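Local coordinates for protein phosphoribosylaminoimidazole-succinocarboxamide synthase (PDB 4O7S) that joins 5-amino-1-(5-phosphoribosyl)imidazole-4-carboxylate to L-aspartate at the expense of ATP, a ligase step of de novo purine biosynthesis, at residues P87-V92 with Y120-E125; K175-K180 with L188-S193. All coordinates share one frame; numbering follows the deposited sequence.

How the interactions relate
Interaction 1 and interaction 2 illustrate how one antiparallel sheet can carry a nucleotide on one of its faces. Strands 84-93 and 169-180 are neighbours in that sheet, and the two contacts, with centres 11 Å apart, are stitched together where Leu176 N meets Val90 O at 2.8 Å in a probable hydrogen bond. Side chains join them too: Glu89 CG packs on Lys175 CD at 3.6 Å, and Lys122 NZ makes a long, weak ion pair with Glu177 OE2. Both contacts touch the thymidine diphosphate, 87-92 through Glu89 and Val91, and 175-180 through Lys175. The nucleotide is held further by Arg198, Arg93 and Ser99.

Interaction 1. Residues P87-V92 with Y120-E125; sequences PLEVVV and YYKNDE. With TYD (thymidine-5'-diphosphate), chain B.
Glu89 lays its CG across the aliphatic part of Lys122, 3.7 Å from Lys122 CG, the two side chains crossing at about a right angle. The Lys122 chain bends at chi3 and chi4 (81° and 64°), curling its ammonium back toward the carboxylate, but the resulting salt bridge from NZ to Glu89 OE1 is weak at 3.5 Å. Glu89 OE2 lies 3.2 Å from O4 of the thymine and is also close to the carboxylate of Asp128. On the same face of the sheet, Val91 presents two methyls to different neighbours: CG2 packs 3.7 Å from Tyr120 CE2, while CG1 faces the nucleotide at C5'. The Tyr120 hydroxyl is hydrogen-bonded to Glu118 OE1.

Beneath these side chains the backbones of Glu89 and Tyr120 form an antiparallel hydrogen-bonded pair, with Glu89 N to Tyr120 O and Tyr120 N to Glu89 O both 2.8 Å. Two residues along, Lys122 N bonds Pro87 O, and the edge of the Tyr121 ring meets that same oxygen. Leu88 and Tyr121 occupy the other face, where Leu88 packs on Ile146 of helix 143-165. The arrangement is that of a sheet with one face packed on a helix and the other lining a nucleotide pocket, consistent with the ATP site of SAICAR synthetases.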
# COMPACT_ATOMS: atom_id res chain seq x y z
N PRO A 87 0.52 -15.79 1.84
CA PRO A 87 -0.71 -15.29 1.19
C PRO A 87 -0.46 -13.92 0.54
O PRO A 87 -1.11 -12.91 0.90
CB PRO A 87 -1.70 -15.22 2.36
CG PRO A 87 -0.84 -14.93 3.55
CD PRO A 87 0.49 -15.59 3.31
N LEU A 88 0.46 -13.91 -0.42
CA LEU A 88 0.87 -12.68 -1.09
C LEU A 88 0.87 -12.85 -2.59
O LEU A 88 1.11 -13.94 -3.12
CB LEU A 88 2.29 -12.27 -0.67
CG LEU A 88 2.55 -11.92 0.81
CD1 LEU A 88 4.05 -11.80 1.05
CD2 LEU A 88 1.84 -10.64 1.21
N GLU A 89 0.58 -11.75 -3.28
CA GLU A 89 0.95 -11.61 -4.67
C GLU A 89 1.94 -10.45 -4.69
O GLU A 89 1.66 -9.37 -4.15
CB GLU A 89 -0.27 -11.34 -5.53
CG GLU A 89 -1.15 -12.58 -5.74
CD GLU A 89 -2.60 -12.22 -6.00
OE1 GLU A 89 -3.41 -13.13 -6.28
OE2 GLU A 89 -2.95 -11.02 -5.90
N VAL A 90 3.12 -10.71 -5.25
CA VAL A 90 4.23 -9.77 -5.26
C VAL A 90 4.40 -9.22 -6.66
O VAL A 90 4.76 -9.96 -7.58
CB VAL A 90 5.53 -10.43 -4.79
CG1 VAL A 90 6.68 -9.41 -4.73
CG2 VAL A 90 5.32 -11.07 -3.42
N VAL A 91 4.14 -7.93 -6.84
CA VAL A 91 4.12 -7.34 -8.18
C VAL A 91 5.34 -6.43 -8.38
O VAL A 91 5.62 -5.54 -7.57
CB VAL A 91 2.79 -6.59 -8.44
CG1 VAL A 91 2.81 -5.89 -9.80
CG2 VAL A 91 1.59 -7.53 -8.34
N VAL A 92 6.09 -6.68 -9.46
CA VAL A 92 7.24 -5.85 -9.85
C VAL A 92 6.86 -5.08 -11.12
O VAL A 92 6.32 -5.65 -12.05
CB VAL A 92 8.50 -6.72 -10.08
CG1 VAL A 92 9.71 -5.85 -10.40
CG2 VAL A 92 8.78 -7.58 -8.86
N TYR A 120 0.43 -7.51 -2.46
CA TYR A 120 -1.01 -7.66 -2.35
C TYR A 120 -1.31 -8.84 -1.46
O TYR A 120 -0.66 -9.88 -1.55
CB TYR A 120 -1.66 -7.83 -3.72
CG TYR A 120 -1.55 -6.59 -4.57
CD1 TYR A 120 -2.57 -5.64 -4.58
CD2 TYR A 120 -0.42 -6.36 -5.34
CE1 TYR A 120 -2.47 -4.48 -5.35
CE2 TYR A 120 -0.31 -5.22 -6.10
CZ TYR A 120 -1.32 -4.28 -6.09
OH TYR A 120 -1.17 -3.15 -6.86
N TYR A 121 -2.26 -8.65 -0.55
CA TYR A 121 -2.74 -9.71 0.31
C TYR A 121 -3.75 -10.59 -0.47
O TYR A 121 -4.79 -10.09 -0.92
CB TYR A 121 -3.39 -9.07 1.55
CG TYR A 121 -4.10 -10.03 2.49
CD1 TYR A 121 -3.61 -11.31 2.73
CD2 TYR A 121 -5.27 -9.62 3.16
CE1 TYR A 121 -4.27 -12.18 3.61
CE2 TYR A 121 -5.92 -10.47 4.04
CZ TYR A 121 -5.41 -11.75 4.25
OH TYR A 121 -6.07 -12.58 5.10
N LYS A 122 -3.42 -11.87 -0.64
CA LYS A 122 -4.32 -12.83 -1.33
C LYS A 122 -5.50 -13.14 -0.44
O LYS A 122 -5.37 -13.92 0.50
CB LYS A 122 -3.60 -14.14 -1.62
CG LYS A 122 -2.85 -14.19 -2.93
CD LYS A 122 -2.15 -15.54 -3.06
CE LYS A 122 -3.11 -16.61 -3.55
NZ LYS A 122 -3.61 -16.32 -4.92
N ASN A 123 -6.64 -12.52 -0.72
CA ASN A 123 -7.83 -12.67 0.08
C ASN A 123 -9.01 -12.26 -0.78
O ASN A 123 -9.16 -11.08 -1.13
CB ASN A 123 -7.74 -11.80 1.33
CG ASN A 123 -8.97 -11.95 2.24
OD1 ASN A 123 -10.09 -11.66 1.84
ND2 ASN A 123 -8.74 -12.39 3.47
N ASP A 124 -9.83 -13.24 -1.15
CA ASP A 124 -10.93 -13.02 -2.10
C ASP A 124 -12.02 -12.16 -1.50
O ASP A 124 -12.60 -11.34 -2.20
CB ASP A 124 -11.54 -14.35 -2.55
CG ASP A 124 -10.57 -15.18 -3.33
OD1 ASP A 124 -10.08 -14.70 -4.37
OD2 ASP A 124 -10.29 -16.31 -2.89
N GLU A 125 -12.29 -12.35 -0.21
CA GLU A 125 -13.27 -11.52 0.50
C GLU A 125 -12.92 -10.03 0.43
O GLU A 125 -13.82 -9.20 0.32
CB GLU A 125 -13.43 -11.99 1.95
CG GLU A 125 -14.18 -13.31 2.08
PA TYD B . -2.11 -4.81 -12.04
O1A TYD B . -1.93 -3.73 -13.08
O2A TYD B . -1.81 -4.49 -10.60
O3A TYD B . -3.61 -5.41 -12.09
PB TYD B . -4.54 -5.69 -13.37
O1B TYD B . -4.36 -4.52 -14.31
O2B TYD B . -4.02 -6.97 -13.97
O3B TYD B . -5.89 -5.81 -12.71
O5' TYD B . -1.23 -6.08 -12.48
C5' TYD B . 0.19 -5.95 -12.62
C4' TYD B . 0.81 -7.25 -13.14
O4' TYD B . 0.66 -8.28 -12.16
C3' TYD B . 0.18 -7.79 -14.42
O3' TYD B . 1.23 -8.32 -15.22
C2' TYD B . -0.70 -8.95 -14.01
C1' TYD B . -0.11 -9.38 -12.67
N1 TYD B . -1.13 -9.77 -11.69
C2 TYD B . -1.69 -11.08 -11.71
O2 TYD B . -1.33 -11.90 -12.58
N3 TYD B . -2.61 -11.45 -10.80
C4 TYD B . -3.01 -10.59 -9.84
O4 TYD B . -3.86 -10.94 -8.99
C5 TYD B . -2.42 -9.22 -9.78
C5M TYD B . -2.81 -8.22 -8.73
C6 TYD B . -1.48 -8.88 -10.74

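Interaction 2. Residues K175-K180 with L188-S193; sequences KLEFGK and LADEIS. With TYD (thymidine-5'-diphosphate), chain B.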
# COMPACT_ATOMS: atom_id res chain seq x y z
N LYS A 175 3.69 -10.58 -11.81
CA LYS A 175 3.34 -10.96 -10.45
C LYS A 175 3.99 -12.31 -10.11
O LYS A 175 3.99 -13.24 -10.91
CB LYS A 175 1.83 -11.06 -10.28
CG LYS A 175 1.39 -11.62 -8.93
CD LYS A 175 0.26 -12.63 -9.08
CE LYS A 175 0.83 -14.02 -9.16
NZ LYS A 175 -0.12 -15.02 -9.68
N LEU A 176 4.51 -12.39 -8.89
CA LEU A 176 5.04 -13.63 -8.35
C LEU A 176 4.32 -14.04 -7.07
O LEU A 176 3.72 -13.20 -6.35
CB LEU A 176 6.52 -13.46 -8.03
CG LEU A 176 7.46 -13.04 -9.16
CD1 LEU A 176 8.84 -12.79 -8.57
CD2 LEU A 176 7.48 -14.10 -10.25
N GLU A 177 4.43 -15.34 -6.77
CA GLU A 177 4.00 -15.89 -5.50
C GLU A 177 5.13 -16.74 -4.95
O GLU A 177 6.00 -17.18 -5.72
CB GLU A 177 2.70 -16.67 -5.67
CG GLU A 177 1.56 -15.79 -6.21
CD GLU A 177 0.21 -16.49 -6.25
OE1 GLU A 177 0.02 -17.50 -5.56
OE2 GLU A 177 -0.67 -16.02 -6.99
N PHE A 178 5.12 -16.95 -3.64
CA PHE A 178 6.22 -17.54 -2.92
C PHE A 178 5.69 -18.43 -1.82
O PHE A 178 4.58 -18.23 -1.34
CB PHE A 178 7.06 -16.43 -2.24
CG PHE A 178 7.83 -15.57 -3.18
CD1 PHE A 178 9.11 -15.94 -3.59
CD2 PHE A 178 7.27 -14.39 -3.69
CE1 PHE A 178 9.84 -15.13 -4.47
CE2 PHE A 178 7.99 -13.60 -4.57
CZ PHE A 178 9.27 -13.96 -4.96
N GLY A 179 6.51 -19.38 -1.39
CA GLY A 179 6.19 -20.17 -0.21
C GLY A 179 7.47 -20.57 0.50
O GLY A 179 8.57 -20.37 -0.01
N LYS A 180 7.31 -21.18 1.66
CA LYS A 180 8.45 -21.65 2.44
C LYS A 180 8.59 -23.17 2.33
O LYS A 180 7.60 -23.89 2.44
CB LYS A 180 8.24 -21.21 3.89
CG LYS A 180 9.52 -20.85 4.62
CD LYS A 180 9.34 -19.64 5.54
CE LYS A 180 8.64 -19.98 6.84
NZ LYS A 180 8.81 -18.87 7.83
N LEU A 188 10.24 -19.54 -4.95
CA LEU A 188 9.32 -18.99 -5.94
C LEU A 188 8.28 -20.04 -6.38
O LEU A 188 8.64 -21.17 -6.70
CB LEU A 188 10.10 -18.47 -7.15
CG LEU A 188 9.27 -17.74 -8.21
CD1 LEU A 188 8.72 -16.44 -7.64
CD2 LEU A 188 10.14 -17.43 -9.40
N ALA A 189 7.00 -19.66 -6.37
CA ALA A 189 5.94 -20.63 -6.62
C ALA A 189 5.05 -20.25 -7.81
O ALA A 189 5.50 -19.59 -8.76
CB ALA A 189 5.11 -20.85 -5.35
N ASP A 190 3.78 -20.69 -7.76
CA ASP A 190 2.81 -20.42 -8.82
C ASP A 190 3.41 -20.60 -10.23
O ASP A 190 4.04 -21.62 -10.51
CB ASP A 190 2.19 -19.02 -8.63
CG ASP A 190 0.84 -18.88 -9.32
OD1 ASP A 190 0.66 -17.92 -10.07
OD2 ASP A 190 -0.06 -19.71 -9.12
N GLU A 191 3.22 -19.60 -11.10
CA GLU A 191 3.54 -19.68 -12.52
C GLU A 191 4.20 -18.38 -12.98
O GLU A 191 4.08 -17.34 -12.31
CB GLU A 191 2.26 -19.90 -13.37
CG GLU A 191 1.34 -18.67 -13.46
CD GLU A 191 0.10 -18.85 -14.33
OE1 GLU A 191 0.22 -18.99 -15.58
OE2 GLU A 191 -1.02 -18.81 -13.77
N ILE A 192 4.85 -18.43 -14.14
CA ILE A 192 5.33 -17.24 -14.84
C ILE A 192 4.95 -17.39 -16.31
O ILE A 192 5.49 -18.24 -17.01
CB ILE A 192 6.86 -17.02 -14.72
CG1 ILE A 192 7.31 -16.93 -13.25
CG2 ILE A 192 7.26 -15.73 -15.44
CD1 ILE A 192 8.81 -16.87 -13.08
N SER A 193 4.01 -16.57 -16.76
CA SER A 193 3.43 -16.75 -18.07
C SER A 193 2.82 -15.44 -18.55
O SER A 193 2.77 -14.47 -17.79
CB SER A 193 2.37 -17.85 -18.00
OG SER A 193 1.21 -17.35 -17.34
PA TYD B . -2.11 -4.81 -12.04
O1A TYD B . -1.93 -3.73 -13.08
O2A TYD B . -1.81 -4.49 -10.60
O3A TYD B . -3.61 -5.41 -12.09
PB TYD B . -4.54 -5.69 -13.37
O1B TYD B . -4.36 -4.52 -14.31
O2B TYD B . -4.02 -6.97 -13.97
O3B TYD B . -5.89 -5.81 -12.71
O5' TYD B . -1.23 -6.08 -12.48
C5' TYD B . 0.19 -5.95 -12.62
C4' TYD B . 0.81 -7.25 -13.14
O4' TYD B . 0.66 -8.28 -12.16
C3' TYD B . 0.18 -7.79 -14.42
O3' TYD B . 1.23 -8.32 -15.22
C2' TYD B . -0.70 -8.95 -14.01
C1' TYD B . -0.11 -9.38 -12.67
N1 TYD B . -1.13 -9.77 -11.69
C2 TYD B . -1.69 -11.08 -11.71
O2 TYD B . -1.33 -11.90 -12.58
N3 TYD B . -2.61 -11.45 -10.80
C4 TYD B . -3.01 -10.59 -9.84
O4 TYD B . -3.86 -10.94 -8.99
C5 TYD B . -2.42 -9.22 -9.78
C5M TYD B . -2.81 -8.22 -8.73
C6 TYD B . -1.48 -8.88 -10.74
O HOH W 1 5.32 -16.74 -9.30
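The backbones pair briefly as antiparallel strands, with Phe178 and Leu188 a non-hydrogen-bonded pair and Ala189 N giving a 2.8 Å hydrogen bond to Glu177 O, before the chain runs on beyond Leu188 as a loop. A water carries the connection onward, accepting from Glu177 N and donating to Ala189 O and, weakly, to Glu191 O. Leu188 sends CD1 over one face of the Phe178 ring, 3.9 Å from its centroid in a CH-pi contact. This methyl also touches Leu176 CB, and CD2 of the same leucine goes on to Ile192 CG1, while Leu176 and Phe178 pack on helix 143-165 as well.

The polar side is built round Lys175. Its chain runs by the nucleotide because CG points away from the backbone N (chi1 173°) and the chain bends at chi2 and chi3; CB lies 3.5 Å from TYD C1' and CD near the thymine ring, and the chain ends where it can reach two acids at once. NZ bonds Asp190 OD1 at 3.0 Å, from above the carboxylate plane, and Glu177 OE2 at 2.9 Å, on its anti side. The carboxylates themselves are stacked, their planes 2° apart, with Glu177 OE2 3.9 Å from Asp190 OD1. A methionine in place of Lys175 would probably leave these like charges facing each other without the ammonium they share and free the Asp190 carboxylate to turn. The shared ammonium thus probably offsets the repulsion within the acid pair, and its two salt bridges join the loop after Leu188 to strand 169-180, beside the bound nucleotide.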